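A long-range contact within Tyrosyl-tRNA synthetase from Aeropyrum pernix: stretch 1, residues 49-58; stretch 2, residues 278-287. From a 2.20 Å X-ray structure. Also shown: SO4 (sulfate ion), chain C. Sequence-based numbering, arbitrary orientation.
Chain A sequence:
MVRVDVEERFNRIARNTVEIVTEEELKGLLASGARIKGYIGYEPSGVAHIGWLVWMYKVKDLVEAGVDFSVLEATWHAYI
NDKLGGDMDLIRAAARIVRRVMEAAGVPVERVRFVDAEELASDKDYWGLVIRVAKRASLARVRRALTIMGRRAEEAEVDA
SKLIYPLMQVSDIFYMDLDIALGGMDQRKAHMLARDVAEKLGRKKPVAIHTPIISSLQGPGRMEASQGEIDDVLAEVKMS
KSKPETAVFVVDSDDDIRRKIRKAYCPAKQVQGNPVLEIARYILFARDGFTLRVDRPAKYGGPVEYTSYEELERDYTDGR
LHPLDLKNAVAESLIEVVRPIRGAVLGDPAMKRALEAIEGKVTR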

ATOM      1  N   HIS A  49      12.985  25.383   8.564  1.00 27.71           N
ATOM      2  CA  HIS A  49      14.293  25.973   8.790  1.00 29.03           C
ATOM      3  C   HIS A  49      14.717  26.577   7.445  1.00 26.65           C
ATOM      4  O   HIS A  49      14.057  26.360   6.432  1.00 22.98           O
ATOM      5  CB  HIS A  49      15.289  24.935   9.318  1.00 30.66           C
ATOM      6  CG  HIS A  49      15.447  23.736   8.443  1.00 34.07           C
ATOM      7  ND1 HIS A  49      16.135  23.772   7.249  1.00 37.74           N
ATOM      8  CD2 HIS A  49      15.047  22.453   8.610  1.00 37.53           C
ATOM      9  CE1 HIS A  49      16.154  22.561   6.718  1.00 38.93           C
ATOM     10  NE2 HIS A  49      15.502  21.742   7.524  1.00 37.81           N
ATOM     11  N   ILE A  50      15.809  27.324   7.417  1.00 26.58           N
ATOM     12  CA  ILE A  50      16.171  28.003   6.182  1.00 25.76           C
ATOM     13  C   ILE A  50      16.459  27.128   4.976  1.00 27.90           C
ATOM     14  O   ILE A  50      16.406  27.604   3.845  1.00 27.80           O
ATOM     15  CB  ILE A  50      17.347  28.964   6.423  1.00 28.93           C
ATOM     16  CG1 ILE A  50      18.590  28.191   6.920  1.00 26.75           C
ATOM     17  CG2 ILE A  50      16.915  30.024   7.440  1.00 24.03           C
ATOM     18  CD1 ILE A  50      19.826  29.080   7.048  1.00 27.28           C
ATOM     19  N   GLY A  51      16.736  25.846   5.212  1.00 28.01           N
ATOM     20  CA  GLY A  51      17.031  24.953   4.110  1.00 26.18           C
ATOM     21  C   GLY A  51      15.876  24.818   3.152  1.00 27.05           C
ATOM     22  O   GLY A  51      16.060  24.654   1.943  1.00 27.52           O
ATOM     23  N   TRP A  52      14.669  24.896   3.696  1.00 26.57           N
ATOM     24  CA  TRP A  52      13.461  24.769   2.893  1.00 27.21           C
ATOM     25  C   TRP A  52      13.260  25.976   1.990  1.00 25.53           C
ATOM     26  O   TRP A  52      12.550  25.881   0.981  1.00 23.66           O
ATOM     27  CB  TRP A  52      12.236  24.597   3.800  1.00 28.63           C
ATOM     28  CG  TRP A  52      12.220  23.296   4.563  1.00 32.41           C
ATOM     29  CD1 TRP A  52      13.203  22.329   4.574  1.00 34.41           C
ATOM     30  CD2 TRP A  52      11.204  22.842   5.466  1.00 32.83           C
ATOM     31  NE1 TRP A  52      12.858  21.311   5.436  1.00 36.12           N
ATOM     32  CE2 TRP A  52      11.639  21.601   5.999  1.00 36.96           C
ATOM     33  CE3 TRP A  52       9.970  23.360   5.880  1.00 33.11           C
ATOM     34  CZ2 TRP A  52      10.877  20.875   6.930  1.00 34.88           C
ATOM     35  CZ3 TRP A  52       9.211  22.635   6.806  1.00 32.63           C
ATOM     36  CH2 TRP A  52       9.672  21.407   7.319  1.00 34.90           C
ATOM     37  N   LEU A  53      13.884  27.103   2.343  1.00 24.51           N
ATOM     38  CA  LEU A  53      13.731  28.317   1.536  1.00 24.16           C
ATOM     39  C   LEU A  53      14.245  28.059   0.115  1.00 24.07           C
ATOM     40  O   LEU A  53      13.698  28.583  -0.859  1.00 27.06           O
ATOM     41  CB  LEU A  53      14.477  29.501   2.182  1.00 23.37           C
ATOM     42  CG  LEU A  53      13.899  30.142   3.466  1.00 24.66           C
ATOM     43  CD1 LEU A  53      14.838  31.232   3.973  1.00 22.06           C
ATOM     44  CD2 LEU A  53      12.508  30.745   3.183  1.00 23.69           C
ATOM     45  N   VAL A  54      15.279  27.229  -0.007  1.00 24.26           N
ATOM     46  CA  VAL A  54      15.831  26.903  -1.318  1.00 25.18           C
ATOM     47  C   VAL A  54      14.757  26.327  -2.240  1.00 24.95           C
ATOM     48  O   VAL A  54      14.636  26.756  -3.395  1.00 24.26           O
ATOM     49  CB  VAL A  54      16.985  25.868  -1.234  1.00 27.80           C
ATOM     50  CG1 VAL A  54      17.479  25.547  -2.643  1.00 27.89           C
ATOM     51  CG2 VAL A  54      18.129  26.405  -0.380  1.00 26.88           C
ATOM     52  N   TRP A  55      13.970  25.357  -1.770  1.00 22.61           N
ATOM     53  CA  TRP A  55      12.949  24.841  -2.673  1.00 22.83           C
ATOM     54  C   TRP A  55      11.754  25.800  -2.791  1.00 24.54           C
ATOM     55  O   TRP A  55      11.067  25.816  -3.809  1.00 25.07           O
ATOM     56  CB  TRP A  55      12.507  23.422  -2.283  1.00 24.83           C
ATOM     57  CG  TRP A  55      11.867  23.224  -0.938  1.00 23.51           C
ATOM     58  CD1 TRP A  55      12.432  22.634   0.162  1.00 22.46           C
ATOM     59  CD2 TRP A  55      10.502  23.500  -0.591  1.00 24.15           C
ATOM     60  NE1 TRP A  55      11.495  22.514   1.171  1.00 25.47           N
ATOM     61  CE2 TRP A  55      10.303  23.037   0.733  1.00 25.95           C
ATOM     62  CE3 TRP A  55       9.424  24.086  -1.278  1.00 26.36           C
ATOM     63  CZ2 TRP A  55       9.071  23.142   1.388  1.00 23.54           C
ATOM     64  CZ3 TRP A  55       8.198  24.189  -0.632  1.00 27.06           C
ATOM     65  CH2 TRP A  55       8.032  23.714   0.698  1.00 25.04           C
ATOM     66  N   MET A  56      11.529  26.639  -1.776  1.00 24.07           N
ATOM     67  CA  MET A  56      10.426  27.592  -1.867  1.00 24.90           C
ATOM     68  C   MET A  56      10.740  28.614  -2.977  1.00 24.98           C
ATOM     69  O   MET A  56       9.874  28.978  -3.757  1.00 25.31           O
ATOM     70  CB  MET A  56      10.206  28.295  -0.524  1.00 23.45           C
ATOM     71  CG  MET A  56       9.648  27.381   0.570  1.00 20.20           C
ATOM     72  SD  MET A  56       9.581  28.205   2.184  1.00 25.25           S
ATOM     73  CE  MET A  56       8.841  26.896   3.244  1.00 20.94           C
ATOM     74  N   TYR A  57      11.989  29.054  -3.054  1.00 25.48           N
ATOM     75  CA  TYR A  57      12.390  30.013  -4.086  1.00 26.89           C
ATOM     76  C   TYR A  57      12.268  29.365  -5.464  1.00 27.81           C
ATOM     77  O   TYR A  57      11.944  30.034  -6.453  1.00 28.41           O
ATOM     78  CB  TYR A  57      13.838  30.479  -3.864  1.00 23.15           C
ATOM     79  CG  TYR A  57      14.041  31.300  -2.600  1.00 25.98           C
ATOM     80  CD1 TYR A  57      13.034  32.158  -2.123  1.00 24.28           C
ATOM     81  CD2 TYR A  57      15.252  31.267  -1.913  1.00 24.83           C
ATOM     82  CE1 TYR A  57      13.233  32.952  -1.010  1.00 25.21           C
ATOM     83  CE2 TYR A  57      15.467  32.068  -0.794  1.00 26.70           C
ATOM     84  CZ  TYR A  57      14.454  32.912  -0.346  1.00 26.71           C
ATOM     85  OH  TYR A  57      14.680  33.720   0.755  1.00 22.91           O
ATOM     86  N   LYS A  58      12.535  28.062  -5.525  1.00 25.99           N
ATOM     87  CA  LYS A  58      12.447  27.342  -6.781  1.00 27.35           C
ATOM     88  C   LYS A  58      10.975  27.250  -7.191  1.00 28.81           C
ATOM     89  O   LYS A  58      10.652  27.337  -8.374  1.00 29.93           O
ATOM     90  CB  LYS A  58      13.092  25.962  -6.649  1.00 27.46           C
ATOM     91  CG  LYS A  58      13.299  25.209  -7.956  1.00 33.44           C
ATOM     92  CD  LYS A  58      13.863  26.089  -9.093  1.00 34.17           C
ATOM     93  CE  LYS A  58      15.193  26.743  -8.738  1.00 34.29           C
ATOM     94  NZ  LYS A  58      15.659  27.595  -9.884  1.00 39.03           N
ATOM     95  N   GLU A 278      27.200  27.741   1.389  1.00 33.79           N
ATOM     96  CA  GLU A 278      25.970  27.246   0.772  1.00 34.96           C
ATOM     97  C   GLU A 278      24.829  28.211   1.075  1.00 33.61           C
ATOM     98  O   GLU A 278      24.027  28.520   0.204  1.00 33.78           O
ATOM     99  CB  GLU A 278      25.601  25.863   1.315  1.00 36.58           C
ATOM    100  CG  GLU A 278      26.637  24.790   1.032  1.00 39.89           C
ATOM    101  CD  GLU A 278      26.255  23.440   1.613  1.00 40.63           C
ATOM    102  OE1 GLU A 278      25.633  23.393   2.698  1.00 40.52           O
ATOM    103  OE2 GLU A 278      26.589  22.419   0.984  1.00 44.50           O
ATOM    104  N   ILE A 279      24.748  28.677   2.320  1.00 31.31           N
ATOM    105  CA  ILE A 279      23.696  29.618   2.685  1.00 29.21           C
ATOM    106  C   ILE A 279      23.838  30.881   1.832  1.00 29.12           C
ATOM    107  O   ILE A 279      22.852  31.403   1.298  1.00 28.54           O
ATOM    108  CB  ILE A 279      23.783  29.989   4.170  1.00 26.71           C
ATOM    109  CG1 ILE A 279      23.358  28.787   5.015  1.00 26.26           C
ATOM    110  CG2 ILE A 279      22.972  31.267   4.448  1.00 27.23           C
ATOM    111  CD1 ILE A 279      23.573  28.952   6.491  1.00 27.20           C
ATOM    112  N   ALA A 280      25.067  31.363   1.688  1.00 28.40           N
ATOM    113  CA  ALA A 280      25.300  32.574   0.896  1.00 30.50           C
ATOM    114  C   ALA A 280      24.873  32.352  -0.543  1.00 30.42           C
ATOM    115  O   ALA A 280      24.166  33.168  -1.135  1.00 32.28           O
ATOM    116  CB  ALA A 280      26.775  32.963   0.935  1.00 31.06           C
ATOM    117  N   ARG A 281      25.294  31.231  -1.105  1.00 30.93           N
ATOM    118  CA  ARG A 281      24.965  30.924  -2.483  1.00 32.59           C
ATOM    119  C   ARG A 281      23.489  30.593  -2.767  1.00 31.97           C
ATOM    120  O   ARG A 281      22.879  31.164  -3.674  1.00 30.54           O
ATOM    121  CB  ARG A 281      25.823  29.757  -2.977  1.00 31.96           C
ATOM    122  CG  ARG A 281      25.544  29.420  -4.439  1.00 36.13           C
ATOM    123  CD  ARG A 281      26.273  28.170  -4.907  1.00 36.63           C
ATOM    124  NE  ARG A 281      25.919  27.846  -6.284  1.00 39.04           N
ATOM    125  CZ  ARG A 281      26.333  26.761  -6.933  1.00 42.04           C
ATOM    126  NH1 ARG A 281      27.123  25.883  -6.327  1.00 42.03           N
ATOM    127  NH2 ARG A 281      25.942  26.547  -8.184  1.00 42.30           N
ATOM    128  N   TYR A 282      22.925  29.676  -1.994  1.00 29.86           N
ATOM    129  CA  TYR A 282      21.561  29.225  -2.238  1.00 30.62           C
ATOM    130  C   TYR A 282      20.419  30.037  -1.655  1.00 31.50           C
ATOM    131  O   TYR A 282      19.297  29.964  -2.146  1.00 32.52           O
ATOM    132  CB  TYR A 282      21.433  27.769  -1.798  1.00 29.57           C
ATOM    133  CG  TYR A 282      22.362  26.845  -2.559  1.00 33.24           C
ATOM    134  CD1 TYR A 282      22.461  26.928  -3.949  1.00 33.75           C
ATOM    135  CD2 TYR A 282      23.153  25.900  -1.895  1.00 31.11           C
ATOM    136  CE1 TYR A 282      23.320  26.097  -4.661  1.00 36.10           C
ATOM    137  CE2 TYR A 282      24.019  25.071  -2.600  1.00 33.12           C
ATOM    138  CZ  TYR A 282      24.089  25.176  -3.988  1.00 34.18           C
ATOM    139  OH  TYR A 282      24.883  24.320  -4.722  1.00 39.76           O
ATOM    140  N   ILE A 283      20.698  30.802  -0.611  1.00 29.69           N
ATOM    141  CA  ILE A 283      19.681  31.604   0.012  1.00 29.41           C
ATOM    142  C   ILE A 283      19.893  33.120  -0.152  1.00 30.37           C
ATOM    143  O   ILE A 283      19.018  33.817  -0.664  1.00 29.82           O
ATOM    144  CB  ILE A 283      19.576  31.253   1.502  1.00 29.69           C
ATOM    145  CG1 ILE A 283      19.150  29.792   1.657  1.00 31.56           C
ATOM    146  CG2 ILE A 283      18.582  32.169   2.176  1.00 30.31           C
ATOM    147  CD1 ILE A 283      19.099  29.326   3.088  1.00 35.07           C
ATOM    148  N   LEU A 284      21.053  33.638   0.250  1.00 31.30           N
ATOM    149  CA  LEU A 284      21.266  35.083   0.151  1.00 32.71           C
ATOM    150  C   LEU A 284      21.353  35.580  -1.288  1.00 33.75           C
ATOM    151  O   LEU A 284      20.641  36.511  -1.654  1.00 34.13           O
ATOM    152  CB  LEU A 284      22.498  35.510   0.956  1.00 33.61           C
ATOM    153  CG  LEU A 284      22.498  35.181   2.463  1.00 35.58           C
ATOM    154  CD1 LEU A 284      23.816  35.665   3.074  1.00 36.32           C
ATOM    155  CD2 LEU A 284      21.301  35.842   3.184  1.00 34.29           C
ATOM    156  N   PHE A 285      22.186  34.961  -2.118  1.00 36.50           N
ATOM    157  CA  PHE A 285      22.286  35.402  -3.511  1.00 39.25           C
ATOM    158  C   PHE A 285      21.166  34.867  -4.416  1.00 43.20           C
ATOM    159  O   PHE A 285      21.163  35.095  -5.628  1.00 41.39           O
ATOM    160  CB  PHE A 285      23.648  35.033  -4.098  1.00 39.81           C
ATOM    161  CG  PHE A 285      24.746  35.991  -3.713  1.00 41.29           C
ATOM    162  CD1 PHE A 285      25.550  35.746  -2.603  1.00 42.13           C
ATOM    163  CD2 PHE A 285      24.953  37.151  -4.443  1.00 40.44           C
ATOM    164  CE1 PHE A 285      26.546  36.648  -2.231  1.00 42.72           C
ATOM    165  CE2 PHE A 285      25.938  38.056  -4.079  1.00 41.65           C
ATOM    166  CZ  PHE A 285      26.736  37.803  -2.973  1.00 41.65           C
ATOM    167  N   ALA A 286      20.220  34.140  -3.828  1.00 46.31           N
ATOM    168  CA  ALA A 286      19.098  33.623  -4.594  1.00 50.18           C
ATOM    169  C   ALA A 286      18.295  34.851  -5.028  1.00 53.18           C
ATOM    170  O   ALA A 286      17.653  34.855  -6.076  1.00 53.66           O
ATOM    171  CB  ALA A 286      18.238  32.713  -3.718  1.00 49.78           C
ATOM    172  N   ARG A 287      18.359  35.895  -4.202  1.00 56.59           N
ATOM    173  CA  ARG A 287      17.652  37.151  -4.440  1.00 60.38           C
ATOM    174  C   ARG A 287      18.346  38.018  -5.490  1.00 62.00           C
ATOM    175  O   ARG A 287      19.455  38.511  -5.259  1.00 62.13           O
ATOM    176  CB  ARG A 287      17.553  37.938  -3.134  1.00 61.37           C
ATOM    177  CG  ARG A 287      16.845  39.280  -3.256  1.00 65.09           C
ATOM    178  CD  ARG A 287      17.168  40.168  -2.061  1.00 68.50           C
ATOM    179  NE  ARG A 287      16.451  41.439  -2.099  1.00 72.01           N
ATOM    180  CZ  ARG A 287      16.674  42.451  -1.263  1.00 74.11           C
ATOM    181  NH1 ARG A 287      17.604  42.340  -0.316  1.00 73.91           N
ATOM    182  NH2 ARG A 287      15.967  43.573  -1.369  1.00 74.36           N
TER
HETATM  183  S   SO4 C1002      14.068  18.061   6.988  1.00108.85           S
HETATM  184  O1  SO4 C1002      15.295  18.342   6.117  1.00108.11           O
HETATM  185  O2  SO4 C1002      12.963  17.559   6.061  1.00108.18           O
HETATM  186  O3  SO4 C1002      14.403  16.987   7.853  1.00108.69           O
HETATM  187  O4  SO4 C1002      13.631  19.339   7.425  1.00107.97           O
HETATM  188  O   HOH W   1      16.824  35.285   0.067  1.00 41.04           O

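Two helical segments more than 220 residues apart in sequence run side by side, their N-to-C directions 31° apart and their axes 9.1 Å apart at closest approach. No direct hydrogen bond crosses between them. The contact is made by apolar packing, with a single water bridging the two near one end, and it buries 339 Å² in all.

Along stretch 2, Glu 278 stays out of reach and the contact opens with Ile 279. Its CA-to-CB bond points sideways, but the m, t rotamer brings the end of the chain nearer, so that Ile 279 CD1 meets Ile 50 CD1 at 3.8 Å. A long branched chain suits this place because it can reach across from a sideways start. Ala 280 and Arg 281 contribute nothing to the contact.

Tyr 282 uses its base instead of its tip. Its CB lies 3.8 Å from Val 54 CG2, while the end of the side chain leads away from stretch 1. Val 54, whose own CA-to-CB bond points sideways, reaches this CB with CG2 and needs no longer chain; the same CG2 also lies against Ile 283 CG1.

Ile 283 is the centre of the contact and has the largest covered area, 91 Å². Its CA lies 6.2 Å from the CA of Val 54, and its side chain, again m, t, touches four residues of stretch 1. CD1 packs 3.8 Å from Ile 50 CB and comes within 3.3 Å of Ile 50 O; CG1 lies 4.1 Å from Val 54 CG2; CG2 is 4.3 Å from Leu 53 CD1 and equally 4.3 Å from Tyr 57 CE2. Beta branching lets one residue fill the space between several neighbours, and with no polar group in its side chain it leaves no buried hydrogen-bonding need.

The wider pi-type turn at 280-284 belongs to this same region, and Ile 283 O also takes part through solvent: water 1 donates to it at 2.7 Å and hydrogen-bonds Tyr 57 OH, also at 2.7 Å from the water oxygen. Tyr 57 thus does two jobs, bringing the side of its ring, CD2 and CE2, to stretch 2 and carrying a hydroxyl out to the bridging water.

Leu 284 and Phe 285 make no contact. The type I turn that begins at Leu 284, the last helical residue, carries Ala 286, whose CB points toward stretch 1 and sits 3.8 Å from Tyr 57 CD2. The single methyl is enough to meet the ring there. Arg 287, exposed and poorly ordered, takes no part: its CA-to-CB bond points sideways and the end of its chain leads away. Ala 286 is the last residue of stretch 2 to touch stretch 1.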